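Endo alpha-1,4 polygalactosaminidase (Neosartorya fumigata, PDB 6OJ1) hydrolyses alpha-1,4-linked galactosamine polymers from within the chain, an endo-acting glycoside hydrolase activity that disrupts microbial biofilms. Local coordinates at residues D151-D156 and K187-I192; Y91-P96 and D111-E116. All blocks are in the same frame, centred on the assembly; numbering follows the deposited sequence.

Interaction 1: residues D151-D156 and K187-I192; sequences DGYDND and KNAGDI
Ala189 is the first residue of 187-192 to touch the other loop: Tyr153 OH lies 3.5 Å from Ala189 CA and almost as near its CB, while Asp151 CB stands 4.3 Å from the same methyl. Just before it in the chain, Asn188 is linked only by solvent. A water that accepts from Asn188 ND2 donates to Asp151 OD2, the water lying 2.9 Å from that oxygen; Asn188 OD1 in turn takes the backbone N-H of Glu206. A second water repeats the pattern at Ala189, accepting from the backbone N and donating to Asp151 OD2, with 2.7 Å between water and OD2, so that this one carboxylate oxygen gathers two water hydrogens.

The two segments are loops that follow the adjacent parallel strands 144-148 and 183-187 of a (beta/alpha)-barrel, and therefore meet at the C-terminal end of the strands, the end where glycoside hydrolases of this fold carry their active sites. Each loop contains a short 3-10 turn, recorded by Asp154 N to Asp151 O and by Ile192 N to Ala189 O.

Asp191 meets Tyr153 chiefly through a third water, which lies in the plane of the phenol ring at its edge. It is 2.7 Å from Tyr153 OH, accepts from Asp191 N and donates to Asp191 OD2. Ile192 supplies the apolar part: CG2, anti to the carbonyl carbon and beside the backbone N, is the branch that reaches Tyr153, 3.8 Å from OH and 4.0 Å from CZ. Tyr153 also touches Gln163 and Ser166 of helix 163-179, and Ile192 touches Ile167.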
loop_
_atom_site.group_PDB
_atom_site.type_symbol
_atom_site.label_atom_id
_atom_site.label_comp_id
_atom_site.label_asym_id
_atom_site.label_seq_id
_atom_site.Cartn_x
_atom_site.Cartn_y
_atom_site.Cartn_z
ATOM N N ASP A 151 4.663 7.238 6.391
ATOM C CA ASP A 151 4.385 8.659 6.567
ATOM C C ASP A 151 4.305 9.050 8.038
ATOM O O ASP A 151 3.578 9.981 8.393
ATOM C CB ASP A 151 3.094 9.065 5.854
ATOM C CG ASP A 151 1.867 8.274 6.333
ATOM O OD1 ASP A 151 2.013 7.333 7.138
ATOM O OD2 ASP A 151 0.750 8.601 5.898
ATOM N N GLY A 152 5.096 8.383 8.891
ATOM C CA GLY A 152 5.105 8.707 10.307
ATOM C C GLY A 152 5.440 10.155 10.586
ATOM O O GLY A 152 4.909 10.737 11.534
ATOM N N TYR A 153 6.284 10.764 9.739
ATOM C CA TYR A 153 6.651 12.175 9.890
ATOM C C TYR A 153 5.435 13.095 9.868
ATOM O O TYR A 153 5.500 14.209 10.402
ATOM C CB TYR A 153 7.647 12.606 8.792
ATOM C CG TYR A 153 7.089 12.490 7.391
ATOM C CD1 TYR A 153 6.261 13.474 6.868
ATOM C CD2 TYR A 153 7.350 11.365 6.608
ATOM C CE1 TYR A 153 5.710 13.354 5.596
ATOM C CE2 TYR A 153 6.812 11.239 5.338
ATOM C CZ TYR A 153 5.993 12.235 4.839
ATOM O OH TYR A 153 5.449 12.114 3.571
ATOM N N ASP A 154 4.328 12.664 9.259
ATOM C CA ASP A 154 3.128 13.474 9.152
ATOM C C ASP A 154 2.127 13.152 10.256
ATOM O O ASP A 154 0.938 13.466 10.122
ATOM C CB ASP A 154 2.496 13.269 7.775
ATOM C CG ASP A 154 1.545 14.383 7.394
ATOM O OD1 ASP A 154 1.688 15.503 7.921
ATOM O OD2 ASP A 154 0.643 14.124 6.573
ATOM N N ASN A 155 2.591 12.535 11.340
ATOM C CA ASN A 155 1.725 12.040 12.401
ATOM C C ASN A 155 2.430 12.186 13.740
ATOM O O ASN A 155 3.640 12.401 13.807
ATOM C CB ASN A 155 1.365 10.583 12.167
ATOM C CG ASN A 155 0.441 10.402 10.984
ATOM O OD1 ASN A 155 -0.761 10.630 11.090
ATOM N ND2 ASN A 155 0.994 9.990 9.856
ATOM N N ASP A 156 1.658 12.039 14.815
ATOM C CA ASP A 156 2.200 12.074 16.174
ATOM C C ASP A 156 2.867 10.723 16.430
ATOM O O ASP A 156 2.265 9.787 16.961
ATOM C CB ASP A 156 1.087 12.390 17.173
ATOM C CG ASP A 156 1.563 12.398 18.618
ATOM O OD1 ASP A 156 2.778 12.259 18.868
ATOM O OD2 ASP A 156 0.701 12.538 19.517
ATOM N N LYS A 187 2.999 4.345 -0.673
ATOM C CA LYS A 187 1.689 4.478 -0.038
ATOM C C LYS A 187 1.554 5.907 0.478
ATOM O O LYS A 187 2.251 6.297 1.421
ATOM C CB LYS A 187 1.553 3.482 1.107
ATOM C CG LYS A 187 0.230 3.552 1.878
ATOM C CD LYS A 187 -0.961 3.191 0.989
ATOM C CE LYS A 187 -2.246 2.988 1.811
ATOM N NZ LYS A 187 -2.159 1.837 2.757
ATOM N N ASN A 188 0.646 6.680 -0.125
ATOM C CA ASN A 188 0.376 8.084 0.271
ATOM C C ASN A 188 1.703 8.837 0.325
ATOM O O ASN A 188 2.454 8.784 -0.654
ATOM C CB ASN A 188 -0.427 8.095 1.564
ATOM C CG ASN A 188 -1.786 7.470 1.398
ATOM O OD1 ASN A 188 -2.491 7.758 0.422
ATOM N ND2 ASN A 188 -2.173 6.623 2.339
ATOM N N ALA A 189 2.009 9.552 1.411
ATOM C CA ALA A 189 3.318 10.193 1.602
ATOM C C ALA A 189 3.668 11.119 0.444
ATOM O O ALA A 189 4.804 11.138 -0.041
ATOM C CB ALA A 189 4.414 9.137 1.803
ATOM N N GLY A 190 2.687 11.919 0.007
ATOM C CA GLY A 190 2.875 12.749 -1.174
ATOM C C GLY A 190 4.066 13.696 -1.106
ATOM O O GLY A 190 4.658 14.025 -2.138
ATOM N N ASP A 191 4.418 14.170 0.098
ATOM C CA ASP A 191 5.500 15.153 0.224
ATOM C C ASP A 191 6.848 14.612 -0.234
ATOM O O ASP A 191 7.719 15.403 -0.632
ATOM C CB ASP A 191 5.617 15.642 1.666
ATOM C CG ASP A 191 4.463 16.527 2.072
ATOM O OD1 ASP A 191 4.239 17.551 1.394
ATOM O OD2 ASP A 191 3.771 16.195 3.056
ATOM N N ILE A 192 7.062 13.293 -0.174
ATOM C CA ILE A 192 8.373 12.720 -0.498
ATOM C C ILE A 192 8.430 12.122 -1.899
ATOM O O ILE A 192 9.457 11.533 -2.269
ATOM C CB ILE A 192 8.836 11.666 0.532
ATOM C CG1 ILE A 192 8.006 10.368 0.473
ATOM C CG2 ILE A 192 8.832 12.243 1.956
ATOM C CD1 ILE A 192 8.634 9.197 1.253
HETATM O O HOH W 1 0.463 10.340 3.878
HETATM O O HOH W 2 -0.355 6.211 4.641
HETATM O O HOH W 3 3.393 13.697 2.833
HETATM O O HOH W 4 4.296 16.857 6.070
#

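Interaction 2: residues Y91-P96 and D111-E116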
loop_
_atom_site.group_PDB
_atom_site.type_symbol
_atom_site.label_atom_id
_atom_site.label_comp_id
_atom_site.label_asym_id
_atom_site.label_seq_id
_atom_site.Cartn_x
_atom_site.Cartn_y
_atom_site.Cartn_z
ATOM N N TYR A 91 4.090 -1.084 14.012
ATOM C CA TYR A 91 3.995 -2.343 14.737
ATOM C C TYR A 91 2.533 -2.747 14.869
ATOM O O TYR A 91 1.719 -1.962 15.355
ATOM C CB TYR A 91 4.616 -2.167 16.121
ATOM C CG TYR A 91 4.360 -3.293 17.097
ATOM C CD1 TYR A 91 5.154 -4.428 17.090
ATOM C CD2 TYR A 91 3.368 -3.194 18.059
ATOM C CE1 TYR A 91 4.946 -5.450 17.995
ATOM C CE2 TYR A 91 3.150 -4.200 18.972
ATOM C CZ TYR A 91 3.945 -5.329 18.934
ATOM O OH TYR A 91 3.721 -6.322 19.849
ATOM N N GLU A 92 2.209 -3.971 14.442
ATOM C CA GLU A 92 0.874 -4.551 14.549
ATOM C C GLU A 92 0.968 -5.742 15.483
ATOM O O GLU A 92 1.693 -6.694 15.183
ATOM C CB GLU A 92 0.360 -5.013 13.181
ATOM C CG GLU A 92 0.327 -3.934 12.114
ATOM C CD GLU A 92 0.339 -4.513 10.711
ATOM O OE1 GLU A 92 1.285 -5.245 10.367
ATOM O OE2 GLU A 92 -0.609 -4.235 9.952
ATOM N N ASN A 93 0.242 -5.697 16.605
ATOM C CA ASN A 93 0.469 -6.694 17.645
ATOM C C ASN A 93 -0.160 -8.043 17.331
ATOM O O ASN A 93 -0.075 -8.953 18.165
ATOM C CB ASN A 93 -0.020 -6.189 19.012
ATOM C CG ASN A 93 -1.544 -6.161 19.147
ATOM O OD1 ASN A 93 -2.295 -6.476 18.216
ATOM N ND2 ASN A 93 -2.005 -5.776 20.331
ATOM N N TRP A 94 -0.773 -8.207 16.163
ATOM C CA TRP A 94 -1.337 -9.503 15.798
ATOM C C TRP A 94 -0.496 -10.271 14.785
ATOM O O TRP A 94 -0.900 -11.366 14.376
ATOM C CB TRP A 94 -2.758 -9.334 15.258
ATOM C CG TRP A 94 -2.868 -8.502 14.020
ATOM C CD1 TRP A 94 -2.945 -8.951 12.731
ATOM C CD2 TRP A 94 -2.944 -7.070 13.949
ATOM N NE1 TRP A 94 -3.055 -7.888 11.865
ATOM C CE2 TRP A 94 -3.063 -6.725 12.589
ATOM C CE3 TRP A 94 -2.916 -6.048 14.905
ATOM C CZ2 TRP A 94 -3.155 -5.398 12.157
ATOM C CZ3 TRP A 94 -3.002 -4.726 14.474
ATOM C CH2 TRP A 94 -3.124 -4.417 13.112
ATOM N N ARG A 95 0.675 -9.757 14.403
ATOM C CA ARG A 95 1.446 -10.445 13.379
ATOM C C ARG A 95 2.291 -11.555 14.002
ATOM O O ARG A 95 2.662 -11.478 15.176
ATOM C CB ARG A 95 2.359 -9.480 12.631
ATOM C CG ARG A 95 1.623 -8.343 11.928
ATOM C CD ARG A 95 0.553 -8.883 10.986
ATOM N NE ARG A 95 0.023 -7.805 10.178
ATOM C CZ ARG A 95 -0.850 -7.966 9.190
ATOM N NH1 ARG A 95 -1.269 -6.903 8.514
ATOM N NH2 ARG A 95 -1.298 -9.180 8.885
ATOM N N PRO A 96 2.586 -12.613 13.240
ATOM C CA PRO A 96 3.342 -13.737 13.815
ATOM C C PRO A 96 4.797 -13.416 14.092
ATOM O O PRO A 96 5.444 -14.182 14.818
ATOM C CB PRO A 96 3.199 -14.844 12.756
ATOM C CG PRO A 96 2.753 -14.151 11.508
ATOM C CD PRO A 96 1.962 -12.959 11.949
ATOM N N ASP A 111 -3.607 5.407 16.776
ATOM C CA ASP A 111 -4.706 6.289 17.219
ATOM C C ASP A 111 -5.326 5.688 18.491
ATOM O O ASP A 111 -6.409 5.096 18.476
ATOM C CB ASP A 111 -5.755 6.563 16.134
ATOM C CG ASP A 111 -6.107 5.338 15.305
ATOM O OD1 ASP A 111 -5.568 4.243 15.567
ATOM O OD2 ASP A 111 -6.952 5.476 14.390
ATOM N N ASP A 112 -4.594 5.854 19.591
ATOM C CA ASP A 112 -5.017 5.603 20.969
ATOM C C ASP A 112 -5.199 4.125 21.300
ATOM O O ASP A 112 -5.737 3.803 22.366
ATOM C CB ASP A 112 -6.306 6.364 21.305
ATOM N N TRP A 113 -4.763 3.214 20.433
ATOM C CA TRP A 113 -4.801 1.786 20.728
ATOM C C TRP A 113 -3.388 1.217 20.675
ATOM O O TRP A 113 -2.738 1.285 19.616
ATOM C CB TRP A 113 -5.708 1.046 19.749
ATOM C CG TRP A 113 -5.671 -0.438 19.922
ATOM C CD1 TRP A 113 -5.986 -1.143 21.051
ATOM C CD2 TRP A 113 -5.313 -1.408 18.930
ATOM N NE1 TRP A 113 -5.839 -2.493 20.823
ATOM C CE2 TRP A 113 -5.432 -2.681 19.528
ATOM C CE3 TRP A 113 -4.906 -1.322 17.593
ATOM C CZ2 TRP A 113 -5.157 -3.860 18.834
ATOM C CZ3 TRP A 113 -4.634 -2.489 16.908
ATOM C CH2 TRP A 113 -4.757 -3.742 17.529
ATOM N N PRO A 114 -2.875 0.643 21.769
ATOM C CA PRO A 114 -1.477 0.180 21.777
ATOM C C PRO A 114 -1.217 -0.991 20.855
ATOM O O PRO A 114 -0.052 -1.370 20.676
ATOM C CB PRO A 114 -1.239 -0.214 23.245
ATOM C CG PRO A 114 -2.403 0.356 24.013
ATOM C CD PRO A 114 -3.546 0.391 23.054
ATOM N N GLY A 115 -2.260 -1.584 20.275
ATOM C CA GLY A 115 -2.054 -2.677 19.347
ATOM C C GLY A 115 -1.412 -2.274 18.039
ATOM O O GLY A 115 -0.980 -3.159 17.285
ATOM N N GLU A 116 -1.350 -0.973 17.742
ATOM C CA GLU A 116 -0.626 -0.510 16.567
ATOM C C GLU A 116 0.152 0.748 16.924
ATOM O O GLU A 116 -0.434 1.724 17.407
ATOM C CB GLU A 116 -1.557 -0.237 15.384
ATOM C CG GLU A 116 -0.791 -0.206 14.092
ATOM C CD GLU A 116 -1.652 -0.311 12.855
ATOM O OE1 GLU A 116 -1.067 -0.315 11.749
ATOM O OE2 GLU A 116 -2.892 -0.395 12.981
HETATM O O HOH W 5 0.366 -4.008 21.763
#
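Glu92 and Glu116 face each other as an antiparallel non-hydrogen-bonded pair, their CA atoms 4.8 Å apart, and just beyond them Asn93 N donates to Gly115 O in the carbonyl plane at 2.9 Å, with an angle of 151° at the hydrogen. On the other side of the pair Glu116 CA makes a CA-H...O contact of 3.0 Å with Tyr91 O. Type I turns, Glu92 to Arg95 and Trp113 to Glu116, adjoin this bridge and bring two indoles together.

Trp94 CZ3 approaches Trp113 CH2 to 3.7 Å, rim to rim, with the planes inclined by 22° and neither ring over the face of the other. The amide of Asn93 stands nearly perpendicular to the Trp113 ring, its OD1 3.7 Å from CH2, and Gly115 CA packs on one face of that indole. Trp113 is poorly ordered, which limits what its exact position can tell. Water joins Asn93 ND2 to Pro114 O.

The glutamates run side by side, pointing the same way, with Glu92 OE2 and Glu116 OE1 4.3 Å apart. Their like charges are probably eased by separate partners: Arg95 grips Glu92 side-on, NE to OE1 at 2.9 Å and NH1 to OE2, both oxygens met from above the carboxylate plane, 66° out of it at OE1, while Ser90 OG bonds to Glu116 OE1. Arg95 NH1 also forms a salt bridge with Asp63.

The contact lies at one end of a three-stranded antiparallel sheet, in which strand 116-119 runs between strands 90-92 and 106-109; Tyr91 bonds through its backbone to Lys117, touches Leu106 and meets Phe101 edge-to-face.

Overall arrangement
From the N terminus, the chain passes through strands 42-45, 59-63 and 81-87 of the barrel before reaching strand 90-92. Interaction 2 then closes an excursion that leaves through 91-96, passes along strand 106-109 and returns through 111-116 into strand 116-119. Helix 124-140 and strand 144-148 follow, and interaction 1 closes a second loop, around helix 163-179 and strand 183-187. The two closures are in series, neither nesting nor crossing. Their centres lie 19 Å apart and their nearest atoms about 7 Å, without touching. Strand 116-119 relates them: it continues from interaction 2, and its Trp118 touches Asp151 and Asn155 of interaction 1.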